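Local coordinates for serine-rich secreted cell wall anchored (LPXTG-motif ) protein (Lactobacillus reuteri ATCC 53608, PDB 5NXK), which probably acts as a cell-wall-anchored beta-solenoid adhesin through which this gut bacterium attaches to its host, at residues E8-A13 / N32-N37; I61-R66 / A70-T75; E214-T219 / E276-S281. All coordinates share one frame; numbering follows the deposited sequence.

The chain winds as a right-handed beta-solenoid, and the three contacts follow one another along it without nesting or crossing. Contact 1 closes first, bringing strand 34-36 against helix 7-14, close to the N terminus, across 18 intervening residues. Contact 2 then closes the short loop between strands 61-63 and 71-77, which pack against each other from facing sheets. These two contacts touch, because strands 34-36 and 61-63 are neighbours in one sheet: Ile34 O and Ile62 N lie 2.8 Å apart. Contact 3 lies on the opposite side of the chain's centre. It joins the loop after strand 210-214 to the end of strand 272-277, two coils on, about 34 Å from contact 2 between centres.

Contact 1 of 3, residues E8-A13 / N32-N37; sequences EELKAA and NAITIN
Ile34 reaches out of its strand and lays its CD1 methyl on the backbone of the helix at Lys11. The side chain points at the helix from its base. CG1 stands anti to the carbonyl carbon (chi1 -66°), and chi2 of 170° carries CD1 straight on from there. The CG1-CD1 end lies alongside Lys11. Ile34 CD1 sits 3.6 Å from Lys11 CA, and 3.7 Å separates Ile34 CD1 from Lys11 N. The second branch, Ile34 CG2, takes a lesser part, 4.2 Å from Lys11 CA.

Lys11 meets the isoleucine with its root alone. Lys11 CB lies 3.8 Å from Ile34 CD1, and CG1 of the isoleucine runs close beside the same carbon. From CG onward the lysine chain is fully extended and leads away from Ile34, which takes the amino group off this apolar patch. Leu10 meets the tip of the methyl, which is aimed end-on at it. Leu10 CG stands 4.1 Å from Ile34 CD1, straight ahead of the CG1-CD1 bond, and the two side chains cross at about a right angle. This is an apolar contact of one branch point with one methyl, not a lengthwise overlap. The whole interface is small, with 142 Å² buried. Dispersion and the exclusion of water hold it, and Ile34 supplies more than half of that area.

The arrangement is that of an N-terminal helix packed on the end of a beta-solenoid. Strand 34-36 is the outermost strand of its sheet, hydrogen-bonded through Ile34 and Ile36 to the next coil at strand 61-63. Helix 7-14 lies across this end of the core. Its Leu10 and Ala13 rest on the sheet of strands 3-4 and 21-24, at Val4 and Ile22, while Leu10 and Lys11 meet Ile34 of the other sheet. The helix thereby spans both.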
loop_
_atom_site.group_PDB
_atom_site.type_symbol
_atom_site.label_atom_id
_atom_site.label_comp_id
_atom_site.label_asym_id
_atom_site.label_seq_id
_atom_site.Cartn_x
_atom_site.Cartn_y
_atom_site.Cartn_z
ATOM N N GLU A 8 26.025 -1.559 -3.368
ATOM C CA GLU A 8 26.869 -1.136 -2.252
ATOM C C GLU A 8 26.780 0.372 -2.011
ATOM O O GLU A 8 26.733 0.816 -0.858
ATOM C CB GLU A 8 28.328 -1.538 -2.494
ATOM C CG GLU A 8 28.614 -3.022 -2.308
ATOM C CD GLU A 8 28.078 -3.579 -0.994
ATOM O OE1 GLU A 8 28.402 -3.022 0.079
ATOM O OE2 GLU A 8 27.331 -4.584 -1.034
ATOM N N GLU A 9 26.737 1.162 -3.083
ATOM C CA GLU A 9 26.609 2.611 -2.908
ATOM C C GLU A 9 25.225 2.986 -2.359
ATOM O O GLU A 9 25.101 3.867 -1.495
ATOM C CB GLU A 9 26.872 3.341 -4.231
ATOM C CG GLU A 9 28.326 3.256 -4.713
ATOM C CD GLU A 9 28.552 3.815 -6.121
ATOM O OE1 GLU A 9 27.584 4.234 -6.786
ATOM O OE2 GLU A 9 29.724 3.841 -6.562
ATOM N N LEU A 10 24.184 2.312 -2.842
ATOM C CA LEU A 10 22.840 2.600 -2.341
ATOM C C LEU A 10 22.745 2.239 -0.859
ATOM O O LEU A 10 22.188 2.989 -0.055
ATOM C CB LEU A 10 21.775 1.848 -3.137
ATOM C CG LEU A 10 20.329 2.144 -2.718
ATOM C CD1 LEU A 10 20.026 3.646 -2.829
ATOM C CD2 LEU A 10 19.349 1.331 -3.559
ATOM N N LYS A 11 23.277 1.072 -0.516
ATOM C CA LYS A 11 23.302 0.596 0.855
ATOM C C LYS A 11 24.039 1.578 1.747
ATOM O O LYS A 11 23.556 1.930 2.829
ATOM C CB LYS A 11 23.953 -0.784 0.937
ATOM C CG LYS A 11 24.116 -1.286 2.362
ATOM C CD LYS A 11 24.758 -2.668 2.412
ATOM C CE LYS A 11 25.029 -3.085 3.853
ATOM N NZ LYS A 11 25.743 -4.388 3.945
ATOM N N ALA A 12 25.206 2.020 1.291
ATOM C CA ALA A 12 26.004 2.952 2.078
ATOM C C ALA A 12 25.242 4.259 2.302
ATOM O O ALA A 12 25.191 4.760 3.420
ATOM C CB ALA A 12 27.350 3.220 1.390
ATOM N N ALA A 13 24.602 4.774 1.258
ATOM C CA ALA A 13 23.874 6.037 1.375
ATOM C C ALA A 13 22.668 5.913 2.314
ATOM O O ALA A 13 22.410 6.798 3.136
ATOM C CB ALA A 13 23.423 6.504 0.009
ATOM N N ASN A 32 20.704 -8.284 -1.711
ATOM C CA ASN A 32 20.425 -8.318 -0.286
ATOM C C ASN A 32 19.413 -7.243 0.095
ATOM O O ASN A 32 19.274 -6.246 -0.612
ATOM C CB ASN A 32 21.724 -8.104 0.486
ATOM C CG ASN A 32 22.749 -9.170 0.188
ATOM O OD1 ASN A 32 22.625 -10.309 0.631
ATOM N ND2 ASN A 32 23.749 -8.817 -0.618
ATOM N N ALA A 33 18.706 -7.444 1.202
ATOM C CA ALA A 33 17.865 -6.389 1.757
ATOM C C ALA A 33 18.760 -5.342 2.412
ATOM O O ALA A 33 19.804 -5.677 2.961
ATOM C CB ALA A 33 16.865 -6.950 2.770
ATOM N N ILE A 34 18.347 -4.083 2.355
ATOM C CA ILE A 34 19.062 -3.005 3.033
ATOM C C ILE A 34 18.262 -2.560 4.255
ATOM O O ILE A 34 17.111 -2.163 4.116
ATOM C CB ILE A 34 19.274 -1.797 2.105
ATOM C CG1 ILE A 34 20.212 -2.150 0.951
ATOM C CG2 ILE A 34 19.833 -0.621 2.882
ATOM C CD1 ILE A 34 20.274 -1.070 -0.116
ATOM N N THR A 35 18.860 -2.603 5.443
ATOM C CA THR A 35 18.139 -2.191 6.646
ATOM C C THR A 35 18.477 -0.765 7.066
ATOM O O THR A 35 19.638 -0.382 7.122
ATOM C CB THR A 35 18.423 -3.132 7.842
ATOM O OG1 THR A 35 17.906 -4.441 7.565
ATOM C CG2 THR A 35 17.758 -2.604 9.108
ATOM N N ILE A 36 17.435 0.006 7.354
ATOM C CA ILE A 36 17.546 1.339 7.911
ATOM C C ILE A 36 17.009 1.301 9.336
ATOM O O ILE A 36 15.812 1.105 9.556
ATOM C CB ILE A 36 16.747 2.372 7.104
ATOM C CG1 ILE A 36 17.074 2.272 5.610
ATOM C CG2 ILE A 36 16.962 3.776 7.675
ATOM C CD1 ILE A 36 16.286 3.248 4.746
ATOM N N ASN A 37 17.893 1.492 10.308
ATOM C CA ASN A 37 17.499 1.402 11.709
ATOM C C ASN A 37 18.298 2.354 12.582
ATOM O O ASN A 37 18.593 2.054 13.741
ATOM C CB ASN A 37 17.640 -0.033 12.224
ATOM C CG ASN A 37 19.069 -0.551 12.150
ATOM O OD1 ASN A 37 19.983 0.155 11.723
ATOM N ND2 ASN A 37 19.268 -1.782 12.603
#

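Contact 2 of 3, residues I61-R66 / A70-T75; sequences IILNNR and AKIDLT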
loop_
_atom_site.group_PDB
_atom_site.type_symbol
_atom_site.label_atom_id
_atom_site.label_comp_id
_atom_site.label_asym_id
_atom_site.label_seq_id
_atom_site.Cartn_x
_atom_site.Cartn_y
_atom_site.Cartn_z
ATOM N N ILE A 61 14.069 -2.687 0.839
ATOM C CA ILE A 61 14.421 -1.773 1.917
ATOM C C ILE A 61 13.616 -2.140 3.155
ATOM O O ILE A 61 12.393 -2.245 3.094
ATOM C CB ILE A 61 14.161 -0.314 1.523
ATOM C CG1 ILE A 61 15.054 0.065 0.347
ATOM C CG2 ILE A 61 14.377 0.618 2.717
ATOM C CD1 ILE A 61 14.805 1.446 -0.199
ATOM N N ILE A 62 14.303 -2.346 4.275
ATOM C CA ILE A 62 13.642 -2.636 5.531
ATOM C C ILE A 62 13.820 -1.493 6.524
ATOM O O ILE A 62 14.930 -1.202 6.935
ATOM C CB ILE A 62 14.184 -3.920 6.169
ATOM C CG1 ILE A 62 14.186 -5.068 5.150
ATOM C CG2 ILE A 62 13.404 -4.247 7.447
ATOM C CD1 ILE A 62 14.705 -6.377 5.696
ATOM N N LEU A 63 12.714 -0.862 6.902
ATOM C CA LEU A 63 12.699 0.161 7.946
ATOM C C LEU A 63 12.568 -0.593 9.257
ATOM O O LEU A 63 11.644 -1.392 9.425
ATOM C CB LEU A 63 11.535 1.137 7.750
ATOM C CG LEU A 63 11.381 1.737 6.341
ATOM C CD1 LEU A 63 10.232 2.751 6.285
ATOM C CD2 LEU A 63 12.678 2.366 5.849
ATOM N N ASN A 64 13.503 -0.392 10.176
ATOM C CA ASN A 64 13.525 -1.233 11.366
ATOM C C ASN A 64 14.053 -0.542 12.623
ATOM O O ASN A 64 14.801 -1.147 13.391
ATOM C CB ASN A 64 14.346 -2.496 11.068
ATOM C CG ASN A 64 13.896 -3.699 11.883
ATOM O OD1 ASN A 64 12.979 -3.612 12.704
ATOM N ND2 ASN A 64 14.523 -4.843 11.634
ATOM N N ASN A 65 13.671 0.718 12.833
ATOM C CA ASN A 65 14.014 1.397 14.083
ATOM C C ASN A 65 13.465 0.616 15.262
ATOM O O ASN A 65 12.345 0.101 15.218
ATOM C CB ASN A 65 13.485 2.831 14.092
ATOM C CG ASN A 65 14.391 3.781 13.340
ATOM O OD1 ASN A 65 15.585 3.523 13.207
ATOM N ND2 ASN A 65 13.837 4.885 12.853
ATOM N N ARG A 66 14.248 0.544 16.332
ATOM C CA ARG A 66 13.829 -0.223 17.494
ATOM C C ARG A 66 13.110 0.683 18.485
ATOM O O ARG A 66 12.233 0.229 19.234
ATOM C CB ARG A 66 15.041 -0.911 18.125
ATOM C CG ARG A 66 14.731 -1.885 19.249
ATOM C CD ARG A 66 15.925 -2.078 20.140
ATOM N NE ARG A 66 15.561 -2.236 21.554
ATOM C CZ ARG A 66 15.276 -1.242 22.393
ATOM N NH1 ARG A 66 15.229 -0.010 21.932
ATOM N NH2 ARG A 66 14.921 -1.496 23.655
ATOM N N ALA A 70 11.453 7.236 17.210
ATOM C CA ALA A 70 12.147 7.540 15.963
ATOM C C ALA A 70 11.161 7.466 14.801
ATOM O O ALA A 70 10.311 6.573 14.761
ATOM C CB ALA A 70 13.312 6.590 15.746
ATOM N N LYS A 71 11.288 8.395 13.858
ATOM C CA LYS A 71 10.403 8.467 12.696
ATOM C C LYS A 71 11.188 8.387 11.389
ATOM O O LYS A 71 12.136 9.145 11.185
ATOM C CB LYS A 71 9.603 9.770 12.752
ATOM C CG LYS A 71 8.847 10.147 11.490
ATOM C CD LYS A 71 7.984 11.383 11.762
ATOM C CE LYS A 71 7.434 12.007 10.488
ATOM N NZ LYS A 71 6.703 11.034 9.645
ATOM N N ILE A 72 10.795 7.475 10.497
ATOM C CA ILE A 72 11.403 7.447 9.159
ATOM C C ILE A 72 10.430 7.892 8.093
ATOM O O ILE A 72 9.341 7.334 7.961
ATOM C CB ILE A 72 11.923 6.049 8.768
ATOM C CG1 ILE A 72 13.152 5.669 9.590
ATOM C CG2 ILE A 72 12.325 6.006 7.292
ATOM C CD1 ILE A 72 13.464 4.189 9.515
ATOM N N ASP A 73 10.829 8.904 7.343
ATOM C CA ASP A 73 10.077 9.353 6.190
ATOM C C ASP A 73 10.902 9.009 4.941
ATOM O O ASP A 73 12.008 9.524 4.771
ATOM C CB ASP A 73 9.795 10.849 6.286
ATOM C CG ASP A 73 8.584 11.265 5.474
ATOM O OD1 ASP A 73 8.681 11.303 4.227
ATOM O OD2 ASP A 73 7.532 11.560 6.086
ATOM N N LEU A 74 10.405 8.083 4.121
ATOM C CA LEU A 74 11.114 7.632 2.915
ATOM C C LEU A 74 10.312 8.002 1.686
ATOM O O LEU A 74 9.165 7.590 1.560
ATOM C CB LEU A 74 11.348 6.119 2.949
ATOM C CG LEU A 74 11.927 5.481 1.678
ATOM C CD1 LEU A 74 13.320 6.025 1.352
ATOM C CD2 LEU A 74 11.969 3.971 1.822
ATOM N N THR A 75 10.893 8.793 0.794
ATOM C CA THR A 75 10.249 9.147 -0.465
ATOM C C THR A 75 11.021 8.566 -1.655
ATOM O O THR A 75 12.242 8.677 -1.710
ATOM C CB THR A 75 10.133 10.685 -0.584
ATOM O OG1 THR A 75 9.281 11.170 0.462
ATOM C CG2 THR A 75 9.540 11.096 -1.897
HETATM O O HOH W 1 10.880 4.739 12.420
#
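Strands 61-63 and 71-75 run nearly antiparallel, at 154°, with their axes 10.0 Å apart, so they face each other across a core and do not pair edge to edge. This is the interior of the beta-solenoid, where two of its parallel sheets meet through inward side chains. Leu63 and Ile72 carry the middle. Leu63 CD2 lies 3.9 Å from Ile72 CG2, and the two side chains meet at a slant. One step further in, Ile61 CG2 packs 4.2 Å from Leu74 CD2, continuing the apolar filling.

Nearer the turn, the core ends in a polar side chain. Asn65 points inward, with CG anti to its carbonyl carbon (chi1 -81°). The amide nitrogen then lies between two apolar groups: Asn65 ND2 is 3.4 Å from Ala70 CB, and Asn65 ND2 is also 3.4 Å from Ile72 CG1. The buried amide does not lack partners. ND2 donates to Gly39 O in the preceding coil, while Ser94 OG of the following coil meets the backbone N of Asn65. The asparagine thus ties its turn to those of both neighbouring coils. A water completes the contact. It accepts a hydrogen bond from Asn65 ND2 at 3.0 Å and lies 3.0 Å from Ala70 O.

Contact 3 of 3, residues E214-T219 / E276-S281; sequences ENIGNT and EVITGS
This is a small, partly buried apolar contact on the rim of the beta-solenoid, between a loop and the end of a strand with the loop that follows. The segments take in the ends of strands 210-214 and 272-277 and the loops after them. The two strands belong to one parallel sheet but have strand 240-244 between them. The loop at Ile216 therefore reaches over a whole coil to the next but one.

Ile216 does the bridging. With CG1 anti to the backbone N (chi1 -164°), its longer branch extends toward the other segment and ends between two side chains. Ile216 CD1 lies 3.8 Å from Ile278 CG1. It also meets the stem of Glu276, with 3.9 Å between Ile216 CD1 and Glu276 CG. Ile278 adds its own terminal methyl, as Ile278 CD1 is 3.9 Å from Ile216 CG1. Both partners meet Ile216 at a slant. Glu276 offers its aliphatic part here, while its OE2 is hydrogen-bonded to Gln304, a residue that Ile216 and Ile278 also touch.

The loop that presents Ile216 is tightly turned. Asn215 O accepts from both Asn218 N and Thr219 N, and the Asn215 side chain is anchored to Leu179, Asn181 and Asp187. At the end of the turn, Asn218 ND2 donates to Thr219 OG1 at 3.2 Å, with that oxygen only 2° out of the amide plane.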
loop_
_atom_site.group_PDB
_atom_site.type_symbol
_atom_site.label_atom_id
_atom_site.label_comp_id
_atom_site.label_asym_id
_atom_site.label_seq_id
_atom_site.Cartn_x
_atom_site.Cartn_y
_atom_site.Cartn_z
ATOM N N GLU A 214 -9.344 -1.829 -11.202
ATOM C CA GLU A 214 -10.307 -2.619 -11.954
ATOM C C GLU A 214 -9.779 -4.039 -12.067
ATOM O O GLU A 214 -9.152 -4.400 -13.055
ATOM C CB GLU A 214 -10.528 -1.992 -13.328
ATOM C CG GLU A 214 -11.298 -0.679 -13.233
ATOM C CD GLU A 214 -11.494 -0.005 -14.579
ATOM O OE1 GLU A 214 -10.498 0.168 -15.320
ATOM O OE2 GLU A 214 -12.641 0.376 -14.881
ATOM N N ASN A 215 -10.064 -4.848 -11.053
ATOM C CA ASN A 215 -9.398 -6.130 -10.884
ATOM C C ASN A 215 -10.379 -7.273 -10.709
ATOM O O ASN A 215 -10.079 -8.282 -10.063
ATOM C CB ASN A 215 -8.450 -6.034 -9.691
ATOM C CG ASN A 215 -7.307 -5.065 -9.949
ATOM O OD1 ASN A 215 -6.683 -5.113 -11.011
ATOM N ND2 ASN A 215 -7.026 -4.182 -8.982
ATOM N N ILE A 216 -11.541 -7.114 -11.330
ATOM C CA ILE A 216 -12.633 -8.065 -11.215
ATOM C C ILE A 216 -12.239 -9.455 -11.753
ATOM O O ILE A 216 -12.827 -10.465 -11.369
ATOM C CB ILE A 216 -13.894 -7.518 -11.943
ATOM C CG1 ILE A 216 -15.149 -8.285 -11.530
ATOM C CG2 ILE A 216 -13.704 -7.505 -13.455
ATOM C CD1 ILE A 216 -16.408 -7.473 -11.693
ATOM N N GLY A 217 -11.245 -9.511 -12.630
ATOM C CA GLY A 217 -10.741 -10.787 -13.122
ATOM C C GLY A 217 -9.918 -11.566 -12.095
ATOM O O GLY A 217 -9.639 -12.753 -12.277
ATOM N N ASN A 218 -9.553 -10.917 -10.994
ATOM C CA ASN A 218 -8.550 -11.488 -10.099
ATOM C C ASN A 218 -8.818 -11.290 -8.609
ATOM O O ASN A 218 -8.750 -12.225 -7.821
ATOM C CB ASN A 218 -7.181 -10.890 -10.425
ATOM C CG ASN A 218 -6.114 -11.273 -9.407
ATOM O OD1 ASN A 218 -5.409 -12.272 -9.581
ATOM N ND2 ASN A 218 -5.997 -10.483 -8.333
ATOM N N THR A 219 -9.096 -10.052 -8.234
ATOM C CA THR A 219 -9.123 -9.653 -6.831
ATOM C C THR A 219 -10.442 -10.005 -6.148
ATOM O O THR A 219 -11.507 -9.844 -6.735
ATOM C CB THR A 219 -8.855 -8.152 -6.740
ATOM O OG1 THR A 219 -7.521 -7.894 -7.199
ATOM C CG2 THR A 219 -9.007 -7.640 -5.328
ATOM N N GLU A 276 -17.953 -2.114 -8.894
ATOM C CA GLU A 276 -18.574 -3.308 -9.443
ATOM C C GLU A 276 -18.064 -4.561 -8.741
ATOM O O GLU A 276 -16.874 -4.681 -8.506
ATOM C CB GLU A 276 -18.307 -3.408 -10.951
ATOM C CG GLU A 276 -18.991 -4.604 -11.601
ATOM C CD GLU A 276 -19.037 -4.507 -13.116
ATOM O OE1 GLU A 276 -18.802 -3.399 -13.658
ATOM O OE2 GLU A 276 -19.322 -5.539 -13.758
ATOM N N VAL A 277 -18.968 -5.473 -8.384
ATOM C CA VAL A 277 -18.576 -6.778 -7.839
ATOM C C VAL A 277 -19.378 -7.895 -8.509
ATOM O O VAL A 277 -20.298 -7.628 -9.270
ATOM C CB VAL A 277 -18.788 -6.868 -6.303
ATOM C CG1 VAL A 277 -17.912 -5.832 -5.548
ATOM C CG2 VAL A 277 -20.261 -6.715 -5.949
ATOM N N ILE A 278 -19.066 -9.146 -8.184
ATOM C CA ILE A 278 -19.800 -10.268 -8.747
ATOM C C ILE A 278 -20.678 -10.943 -7.690
ATOM O O ILE A 278 -21.890 -11.023 -7.865
ATOM C CB ILE A 278 -18.859 -11.321 -9.370
ATOM C CG1 ILE A 278 -17.938 -10.674 -10.407
ATOM C CG2 ILE A 278 -19.659 -12.447 -10.025
ATOM C CD1 ILE A 278 -17.009 -11.658 -11.096
ATOM N N THR A 279 -20.085 -11.408 -6.591
ATOM C CA THR A 279 -20.834 -12.242 -5.648
ATOM C C THR A 279 -21.096 -11.611 -4.281
ATOM O O THR A 279 -21.914 -12.126 -3.515
ATOM C CB THR A 279 -20.120 -13.599 -5.404
ATOM O OG1 THR A 279 -18.819 -13.371 -4.855
ATOM C CG2 THR A 279 -19.986 -14.404 -6.706
ATOM N N GLY A 280 -20.439 -10.497 -3.963
ATOM C CA GLY A 280 -20.633 -9.909 -2.640
ATOM C C GLY A 280 -21.361 -8.570 -2.640
ATOM O O GLY A 280 -22.386 -8.413 -3.302
ATOM N N SER A 281 -20.830 -7.599 -1.904
ATOM C CA SER A 281 -21.461 -6.284 -1.809
ATOM C C SER A 281 -20.395 -5.260 -2.114
ATOM O O SER A 281 -19.236 -5.474 -1.789
ATOM C CB SER A 281 -22.044 -6.034 -0.411
ATOM O OG SER A 281 -22.848 -7.115 0.025
#